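Local coordinates for protein probable 3-hydroxyisobutyrate dehydrogenase (Pseudomonas aeruginosa, PDB 3OBB) that oxidises L-serine and methyl-L-serine with NAD(+) as the electron acceptor, working as a homotetramer and possibly serving serine catabolism, at residues Ala172-Asn177 with Gly251-Ala256; Ile185-Ala190 with Gly213-Leu218; Tyr221-Gly226 with Val289-Phe294. All coordinates share one frame; numbering follows the deposited sequence.

Contact 1 of 3, residues Ala172-Asn177 with Gly251-Ala256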
loop_
_atom_site.group_PDB
_atom_site.type_symbol
_atom_site.label_atom_id
_atom_site.label_comp_id
_atom_site.label_asym_id
_atom_site.label_seq_id
_atom_site.Cartn_x
_atom_site.Cartn_y
_atom_site.Cartn_z
ATOM N N ALA A 172 -14.404 -16.761 -8.869
ATOM C CA ALA A 172 -13.310 -16.844 -9.838
ATOM C C ALA A 172 -13.172 -15.485 -10.537
ATOM O O ALA A 172 -12.046 -14.980 -10.711
ATOM C CB ALA A 172 -13.561 -18.013 -10.852
ATOM N N LYS A 173 -14.320 -14.884 -10.863
ATOM C CA LYS A 173 -14.412 -13.604 -11.580
ATOM C C LYS A 173 -13.784 -12.451 -10.803
ATOM O O LYS A 173 -13.021 -11.657 -11.358
ATOM C CB LYS A 173 -15.883 -13.261 -11.930
ATOM C CG LYS A 173 -16.076 -11.892 -12.638
ATOM C CD LYS A 173 -15.332 -11.826 -13.979
ATOM C CE LYS A 173 -15.363 -10.428 -14.595
ATOM N NZ LYS A 173 -16.750 -9.969 -14.963
ATOM N N VAL A 174 -14.134 -12.344 -9.521
ATOM C CA VAL A 174 -13.595 -11.275 -8.709
ATOM C C VAL A 174 -12.113 -11.472 -8.382
ATOM O O VAL A 174 -11.395 -10.509 -8.240
ATOM C CB VAL A 174 -14.457 -10.953 -7.428
ATOM C CG1 VAL A 174 -15.960 -10.654 -7.819
ATOM C CG2 VAL A 174 -14.302 -12.041 -6.300
ATOM N N CYS A 175 -11.656 -12.710 -8.245
ATOM C CA CYS A 175 -10.216 -12.970 -8.058
ATOM C C CYS A 175 -9.440 -12.580 -9.327
ATOM O O CYS A 175 -8.371 -11.944 -9.254
ATOM C CB CYS A 175 -10.007 -14.454 -7.777
ATOM S SG CYS A 175 -10.615 -14.944 -6.097
ATOM N N ASN A 176 -9.987 -12.984 -10.480
ATOM C CA ASN A 176 -9.362 -12.751 -11.768
ATOM C C ASN A 176 -9.261 -11.267 -12.035
ATOM O O ASN A 176 -8.211 -10.811 -12.408
ATOM C CB ASN A 176 -10.141 -13.404 -12.913
ATOM C CG ASN A 176 -9.546 -13.071 -14.256
ATOM O OD1 ASN A 176 -8.644 -13.761 -14.720
ATOM N ND2 ASN A 176 -10.006 -11.953 -14.875
ATOM N N ASN A 177 -10.365 -10.526 -11.872
ATOM C CA ASN A 177 -10.346 -9.093 -12.156
ATOM C C ASN A 177 -9.525 -8.276 -11.186
ATOM O O ASN A 177 -8.892 -7.288 -11.594
ATOM C CB ASN A 177 -11.749 -8.513 -12.397
ATOM C CG ASN A 177 -12.200 -8.743 -13.838
ATOM O OD1 ASN A 177 -11.802 -9.748 -14.420
ATOM N ND2 ASN A 177 -12.958 -7.792 -14.442
ATOM N N GLY A 251 -14.238 -3.605 -5.737
ATOM C CA GLY A 251 -15.065 -3.436 -4.531
ATOM C C GLY A 251 -15.723 -4.748 -4.117
ATOM O O GLY A 251 -15.729 -5.091 -2.939
ATOM N N LEU A 252 -16.248 -5.483 -5.092
ATOM C CA LEU A 252 -16.778 -6.836 -4.865
ATOM C C LEU A 252 -15.722 -7.816 -4.326
ATOM O O LEU A 252 -16.020 -8.671 -3.463
ATOM C CB LEU A 252 -17.370 -7.413 -6.149
ATOM C CG LEU A 252 -18.539 -6.677 -6.805
ATOM C CD1 LEU A 252 -18.986 -7.373 -8.094
ATOM C CD2 LEU A 252 -19.746 -6.444 -5.863
ATOM N N ALA A 253 -14.507 -7.702 -4.848
ATOM C CA ALA A 253 -13.408 -8.521 -4.373
ATOM C C ALA A 253 -13.118 -8.250 -2.869
ATOM O O ALA A 253 -12.901 -9.195 -2.094
ATOM C CB ALA A 253 -12.167 -8.321 -5.253
ATOM N N GLN A 254 -13.180 -6.980 -2.450
ATOM C CA GLN A 254 -13.059 -6.629 -1.028
ATOM C C GLN A 254 -14.126 -7.281 -0.155
ATOM O O GLN A 254 -13.869 -7.634 1.002
ATOM C CB GLN A 254 -13.159 -5.112 -0.835
ATOM C CG GLN A 254 -12.066 -4.365 -1.476
ATOM C CD GLN A 254 -10.725 -4.794 -0.949
ATOM O OE1 GLN A 254 -9.914 -5.321 -1.696
ATOM N NE2 GLN A 254 -10.501 -4.611 0.365
ATOM N N GLU A 255 -15.328 -7.396 -0.706
ATOM C CA GLU A 255 -16.436 -7.965 0.040
ATOM C C GLU A 255 -16.189 -9.441 0.259
ATOM O O GLU A 255 -16.428 -9.949 1.352
ATOM C CB GLU A 255 -17.744 -7.737 -0.686
ATOM C CG GLU A 255 -18.044 -6.255 -0.858
ATOM C CD GLU A 255 -19.509 -5.992 -1.176
ATOM O OE1 GLU A 255 -19.972 -4.894 -0.815
ATOM O OE2 GLU A 255 -20.200 -6.862 -1.764
ATOM N N ALA A 256 -15.663 -10.095 -0.786
ATOM C CA ALA A 256 -15.269 -11.506 -0.714
ATOM C C ALA A 256 -14.125 -11.677 0.269
ATOM O O ALA A 256 -14.106 -12.637 0.993
ATOM C CB ALA A 256 -14.898 -12.057 -2.087
#

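Contact 2 of 3, residues Ile185-Ala190 with Gly213-Leu218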
loop_
_atom_site.group_PDB
_atom_site.type_symbol
_atom_site.label_atom_id
_atom_site.label_comp_id
_atom_site.label_asym_id
_atom_site.label_seq_id
_atom_site.Cartn_x
_atom_site.Cartn_y
_atom_site.Cartn_z
ATOM N N ILE A 185 -1.742 -2.031 -12.991
ATOM C CA ILE A 185 -1.032 -0.930 -12.324
ATOM C C ILE A 185 0.454 -1.234 -12.255
ATOM O O ILE A 185 1.290 -0.362 -12.525
ATOM C CB ILE A 185 -1.620 -0.639 -10.931
ATOM C CG1 ILE A 185 -3.117 -0.355 -11.084
ATOM C CG2 ILE A 185 -0.907 0.575 -10.289
ATOM C CD1 ILE A 185 -3.814 0.006 -9.768
ATOM N N GLY A 186 0.780 -2.489 -11.916
ATOM C CA GLY A 186 2.148 -2.955 -11.952
ATOM C C GLY A 186 2.780 -2.598 -13.293
ATOM O O GLY A 186 3.862 -2.022 -13.335
ATOM N N THR A 187 2.108 -2.916 -14.393
ATOM C CA THR A 187 2.641 -2.667 -15.723
ATOM C C THR A 187 2.829 -1.156 -16.041
ATOM O O THR A 187 3.890 -0.717 -16.511
ATOM C CB THR A 187 1.809 -3.420 -16.827
ATOM O OG1 THR A 187 1.765 -4.843 -16.534
ATOM C CG2 THR A 187 2.454 -3.206 -18.221
ATOM N N ALA A 188 1.825 -0.358 -15.711
ATOM C CA ALA A 188 1.866 1.076 -15.940
ATOM C C ALA A 188 3.010 1.729 -15.158
ATOM O O ALA A 188 3.683 2.645 -15.652
ATOM C CB ALA A 188 0.538 1.684 -15.531
ATOM N N GLU A 189 3.216 1.277 -13.923
ATOM C CA GLU A 189 4.243 1.862 -13.082
ATOM C C GLU A 189 5.640 1.435 -13.555
ATOM O O GLU A 189 6.604 2.219 -13.455
ATOM C CB GLU A 189 4.007 1.492 -11.604
ATOM C CG GLU A 189 4.766 0.302 -11.104
ATOM C CD GLU A 189 4.496 0.005 -9.593
ATOM O OE1 GLU A 189 3.633 0.681 -8.980
ATOM O OE2 GLU A 189 5.176 -0.894 -9.042
ATOM N N ALA A 190 5.741 0.195 -14.048
ATOM C CA ALA A 190 7.020 -0.322 -14.569
ATOM C C ALA A 190 7.384 0.416 -15.856
ATOM O O ALA A 190 8.519 0.857 -16.008
ATOM C CB ALA A 190 6.938 -1.822 -14.808
ATOM N N GLY A 213 8.503 -10.652 -16.057
ATOM C CA GLY A 213 7.486 -9.627 -15.843
ATOM C C GLY A 213 6.268 -9.807 -16.732
ATOM O O GLY A 213 5.285 -9.051 -16.607
ATOM N N GLY A 214 6.281 -10.845 -17.576
ATOM C CA GLY A 214 5.220 -11.034 -18.565
ATOM C C GLY A 214 3.817 -11.186 -17.995
ATOM O O GLY A 214 3.606 -11.858 -16.962
ATOM N N ASN A 215 2.842 -10.571 -18.663
ATOM C CA ASN A 215 1.457 -10.649 -18.203
ATOM C C ASN A 215 0.468 -10.277 -19.300
ATOM O O ASN A 215 0.846 -9.800 -20.407
ATOM C CB ASN A 215 1.259 -9.800 -16.945
ATOM C CG ASN A 215 1.417 -8.329 -17.228
ATOM O OD1 ASN A 215 0.568 -7.741 -17.859
ATOM N ND2 ASN A 215 2.526 -7.743 -16.805
ATOM N N TRP A 216 -0.803 -10.523 -19.009
ATOM C CA TRP A 216 -1.863 -10.239 -19.950
ATOM C C TRP A 216 -1.846 -8.784 -20.472
ATOM O O TRP A 216 -2.011 -8.562 -21.672
ATOM C CB TRP A 216 -3.189 -10.531 -19.289
ATOM C CG TRP A 216 -4.375 -10.466 -20.223
ATOM C CD1 TRP A 216 -4.843 -11.476 -21.017
ATOM C CD2 TRP A 216 -5.281 -9.329 -20.423
ATOM N NE1 TRP A 216 -5.996 -11.050 -21.668
ATOM C CE2 TRP A 216 -6.279 -9.748 -21.323
ATOM C CE3 TRP A 216 -5.336 -8.016 -19.905
ATOM C CZ2 TRP A 216 -7.331 -8.896 -21.740
ATOM C CZ3 TRP A 216 -6.368 -7.169 -20.306
ATOM C CH2 TRP A 216 -7.359 -7.616 -21.206
ATOM N N ALA A 217 -1.630 -7.803 -19.589
ATOM C CA ALA A 217 -1.635 -6.410 -20.031
ATOM C C ALA A 217 -0.561 -6.205 -21.095
ATOM O O ALA A 217 -0.788 -5.489 -22.059
ATOM C CB ALA A 217 -1.402 -5.461 -18.892
ATOM N N LEU A 218 0.612 -6.810 -20.881
ATOM C CA LEU A 218 1.728 -6.639 -21.789
ATOM C C LEU A 218 1.494 -7.394 -23.103
ATOM O O LEU A 218 2.026 -7.002 -24.150
ATOM C CB LEU A 218 3.034 -7.109 -21.135
ATOM C CG LEU A 218 3.711 -6.163 -20.127
ATOM C CD1 LEU A 218 4.800 -6.921 -19.346
ATOM C CD2 LEU A 218 4.330 -4.881 -20.757
#

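Contact 3 of 3, residues Tyr221-Gly226 with Val289-Phe294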
loop_
_atom_site.group_PDB
_atom_site.type_symbol
_atom_site.label_atom_id
_atom_site.label_comp_id
_atom_site.label_asym_id
_atom_site.label_seq_id
_atom_site.Cartn_x
_atom_site.Cartn_y
_atom_site.Cartn_z
ATOM N N TYR A 221 -2.713 -5.483 -24.053
ATOM C CA TYR A 221 -3.403 -4.300 -23.534
ATOM C C TYR A 221 -2.437 -3.323 -22.857
ATOM O O TYR A 221 -2.622 -2.956 -21.684
ATOM C CB TYR A 221 -4.418 -4.775 -22.507
ATOM C CG TYR A 221 -5.740 -4.085 -22.482
ATOM C CD1 TYR A 221 -6.884 -4.756 -22.935
ATOM C CD2 TYR A 221 -5.881 -2.794 -21.957
ATOM C CE1 TYR A 221 -8.110 -4.172 -22.900
ATOM C CE2 TYR A 221 -7.127 -2.173 -21.927
ATOM C CZ TYR A 221 -8.248 -2.883 -22.374
ATOM O OH TYR A 221 -9.509 -2.323 -22.327
ATOM N N ASN A 222 -1.413 -2.907 -23.593
ATOM C CA ASN A 222 -0.328 -2.141 -22.981
ATOM C C ASN A 222 -0.804 -0.735 -22.589
ATOM O O ASN A 222 -1.408 -0.059 -23.413
ATOM C CB ASN A 222 0.889 -2.112 -23.921
ATOM C CG ASN A 222 2.110 -1.471 -23.253
ATOM O OD1 ASN A 222 2.086 -0.254 -22.931
ATOM N ND2 ASN A 222 3.153 -2.291 -22.967
ATOM N N PRO A 223 -0.592 -0.299 -21.322
ATOM C CA PRO A 223 -1.100 1.028 -20.909
ATOM C C PRO A 223 -0.363 2.277 -21.404
ATOM O O PRO A 223 -0.851 3.388 -21.176
ATOM C CB PRO A 223 -1.030 0.947 -19.379
ATOM C CG PRO A 223 0.135 0.066 -19.136
ATOM C CD PRO A 223 0.023 -1.003 -20.169
ATOM N N TRP A 224 0.770 2.109 -22.087
ATOM C CA TRP A 224 1.603 3.245 -22.570
ATOM C C TRP A 224 1.225 3.670 -23.985
ATOM O O TRP A 224 1.282 2.843 -24.896
ATOM C CB TRP A 224 3.098 2.904 -22.540
ATOM C CG TRP A 224 3.947 4.155 -22.626
ATOM C CD1 TRP A 224 4.393 4.769 -23.761
ATOM C CD2 TRP A 224 4.415 4.950 -21.536
ATOM N NE1 TRP A 224 5.138 5.879 -23.441
ATOM C CE2 TRP A 224 5.139 6.028 -22.082
ATOM C CE3 TRP A 224 4.255 4.882 -20.147
ATOM C CZ2 TRP A 224 5.724 7.023 -21.285
ATOM C CZ3 TRP A 224 4.840 5.868 -19.362
ATOM C CH2 TRP A 224 5.556 6.927 -19.938
ATOM N N PRO A 225 0.799 4.943 -24.166
ATOM C CA PRO A 225 0.272 5.395 -25.474
ATOM C C PRO A 225 1.271 5.118 -26.554
ATOM O O PRO A 225 2.470 5.355 -26.340
ATOM C CB PRO A 225 0.115 6.925 -25.298
ATOM C CG PRO A 225 -0.287 7.051 -23.788
ATOM C CD PRO A 225 0.713 6.020 -23.150
ATOM N N GLY A 226 0.793 4.600 -27.688
ATOM C CA GLY A 226 1.705 4.346 -28.831
ATOM C C GLY A 226 2.372 2.972 -28.829
ATOM O O GLY A 226 2.867 2.534 -29.863
ATOM N N VAL A 289 -6.091 3.827 -18.164
ATOM C CA VAL A 289 -5.888 5.258 -17.854
ATOM C C VAL A 289 -5.126 5.457 -16.531
ATOM O O VAL A 289 -4.540 6.534 -16.268
ATOM C CB VAL A 289 -7.233 6.035 -17.849
ATOM C CG1 VAL A 289 -8.024 5.804 -16.516
ATOM C CG2 VAL A 289 -7.000 7.518 -18.111
ATOM N N VAL A 290 -5.049 4.380 -15.749
ATOM C CA VAL A 290 -4.226 4.378 -14.549
ATOM C C VAL A 290 -2.795 4.816 -14.896
ATOM O O VAL A 290 -2.112 5.359 -14.042
ATOM C CB VAL A 290 -4.311 2.987 -13.826
ATOM C CG1 VAL A 290 -3.491 1.916 -14.549
ATOM C CG2 VAL A 290 -3.941 3.080 -12.344
ATOM N N GLN A 291 -2.369 4.595 -16.152
ATOM C CA GLN A 291 -1.073 5.086 -16.668
ATOM C C GLN A 291 -0.810 6.557 -16.328
ATOM O O GLN A 291 0.314 6.931 -16.050
ATOM C CB GLN A 291 -0.945 4.867 -18.201
ATOM C CG GLN A 291 0.498 5.078 -18.771
ATOM C CD GLN A 291 1.507 4.079 -18.201
ATOM O OE1 GLN A 291 1.681 2.988 -18.729
ATOM N NE2 GLN A 291 2.175 4.457 -17.123
ATOM N N LYS A 292 -1.858 7.382 -16.346
ATOM C CA LYS A 292 -1.756 8.819 -16.130
ATOM C C LYS A 292 -1.267 9.195 -14.714
ATOM O O LYS A 292 -0.631 10.260 -14.508
ATOM C CB LYS A 292 -3.119 9.462 -16.378
ATOM C CG LYS A 292 -3.556 9.471 -17.847
ATOM C CD LYS A 292 -4.618 10.558 -18.060
ATOM C CE LYS A 292 -5.181 10.557 -19.478
ATOM N NZ LYS A 292 -4.176 11.284 -20.314
ATOM N N LEU A 293 -1.587 8.355 -13.739
ATOM C CA LEU A 293 -1.001 8.528 -12.398
ATOM C C LEU A 293 0.538 8.614 -12.434
ATOM O O LEU A 293 1.145 9.407 -11.698
ATOM C CB LEU A 293 -1.440 7.387 -11.471
ATOM C CG LEU A 293 -2.921 7.364 -11.050
ATOM C CD1 LEU A 293 -3.130 6.267 -10.010
ATOM C CD2 LEU A 293 -3.333 8.725 -10.495
ATOM N N PHE A 294 1.158 7.850 -13.338
ATOM C CA PHE A 294 2.628 7.707 -13.370
ATOM C C PHE A 294 3.348 8.489 -14.450
ATOM O O PHE A 294 4.555 8.725 -14.326
ATOM C CB PHE A 294 3.001 6.229 -13.495
ATOM C CG PHE A 294 2.255 5.354 -12.545
ATOM C CD1 PHE A 294 1.226 4.541 -13.000
ATOM C CD2 PHE A 294 2.564 5.374 -11.193
ATOM C CE1 PHE A 294 0.528 3.732 -12.132
ATOM C CE2 PHE A 294 1.857 4.575 -10.300
ATOM C CZ PHE A 294 0.831 3.758 -10.776
#

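Contact 1 of 3, residues Ala172-Asn177 with Gly251-Ala256
V174 is the one side chain of segment 172-177 that reaches segment 251-256, and its two methyls divide the work. CG1, set anti to the carbonyl carbon (chi1 -54°), extends to CB of L252 at 3.9 Å, the two side chains meeting at about a right angle. CG2, between the backbone N and the carbonyl carbon, lies 4.3 Å from CB of A256. Between these two neighbours, one helical turn apart, CB of V174 faces CB of A253 at 4.1 Å. The small A253 lets the backbones come close here: the CA atoms of V174 and A253 are 5.1 Å apart, and the V174 carbonyl O rests 3.8 Å from the A253 methyl. The axes of the two segments pass 8.9 Å apart at a signed crossing angle of -118°.

On the same helix as V174, N176 ND2 donates to N177 OD1 (2.9 Å), a bond lying in the amide plane of N176 and in the carbonyl plane of N177. N176 also binds S212 and G213 of the second subunit, while N177 ND2 goes to D249. K173, next to V174 in sequence, has its NZ held by T98 OG1 and the V123 carbonyl. L252 packs on T98, a residue that binds NAD(+). This is a buried helix-helix crossing beside the catalytic lysine K173, where the C-terminal helical domain adjoins the Rossmann-type NAD-binding domain.

Contact 2 of 3, residues Ile185-Ala190 with Gly213-Leu218
The flat carboxamide of N215 meets T187 through its nitrogen: ND2 donates to T187 OG1 at 3.0 Å, a bent bond with OG1 tilted 24° from the amide plane. The same nitrogen donates to the carbonyl O of G213 at 3.1 Å, again tilted from the plane, so that one NH2 group ties a helix side chain to the loop leading into N215. At its other end the amide forms an N-cap: OD1 accepts from L218 N at 3.2 Å, the donor standing 49° above the carbonyl plane, and more weakly from A217 N. N215 thus caps helix 216-220 and fastens its start to the long helix 168-196. The indole of W216, the first residue of the capped helix, meets the ring of Y221.

A chi1 of 67° helps set the capping pose, placing CG of N215 between its own backbone N and carbonyl carbon and folding the amide back over the first helical turn. T187 presents both branches to the capped turn. Its OG1, anti to the carbonyl carbon, also hydrogen-bonds to the L183 carbonyl one turn back in its own helix; this leaves the hydroxyl able to accept from N215 while donating to L183.

The second subunit takes part as well: N176 of that chain accepts from G213 N, and M266 and G267 of that chain donate backbone N-H groups to the E189 carboxylate. A217 adds its methyl beside the threonine, with CB 4.0 Å from T187 OG1. Past it, the T187 CG2 methyl lies against the branched end of L218, 3.6 Å from CD2 and 3.7 Å from CG.

Contact 3 of 3, residues Tyr221-Gly226 with Val289-Phe294
Two torsions carry Q291 to the loop 221-226: CG stands anti to the backbone N (chi1 -168°), and a bend at chi2 (63°) swings the amide between P223 and W224. The W224 side chain likewise leaves anti to its backbone N, which brings the six-membered part of the indole up to that amide. Q291 OE1 lies 3.3 Å from CG of the P223 ring, and Q291 CD lies 3.5 Å from W224 CE3. Indole and amide planes are 69° apart, an oblique approach. The P223 carbonyl O sits 3.2 Å from Q291 CG and hydrogen-bonds to the hydroxyl of Y237. Q291 NE2 finds its polar partner in the A188 carbonyl of helix 168-196, a bond that helps fix the amide's rotation.

The loop is shaped by an Asx turn, N222 OD1 accepting from W224 N at 2.8 Å in the carbonyl plane. P225 CD covers part of one face of the indole. Outside this pair, W224 packs on M191 of helix 168-196 and A201 of helix 201-209, while V290 and L293 rest on L277 of helix 265-279, so the contact joins the loop after helix 216-220 to the short, weakly bonded helix at about 291-294.

Overall arrangement
All three contacts belong to the C-terminal helical domain, and the long helix 168-196 connects them. It supplies one segment each to contacts 1 and 2, whose centres lie about 19 Å apart, and accepts Q291 of contact 3 through a probable hydrogen bond, Q291 NE2 to A188 O, at 2.8 Å. Contacts 2 and 3 adjoin, with centres about 10 Å apart: I185 packs on V290 and F294. Contact 1 holds the active-site K173 and lies by the NAD(+)-binding residues T98 and K248; contacts 2 and 3 lie away from the annotated sites. Contacts 1 and 2 both touch the second subunit.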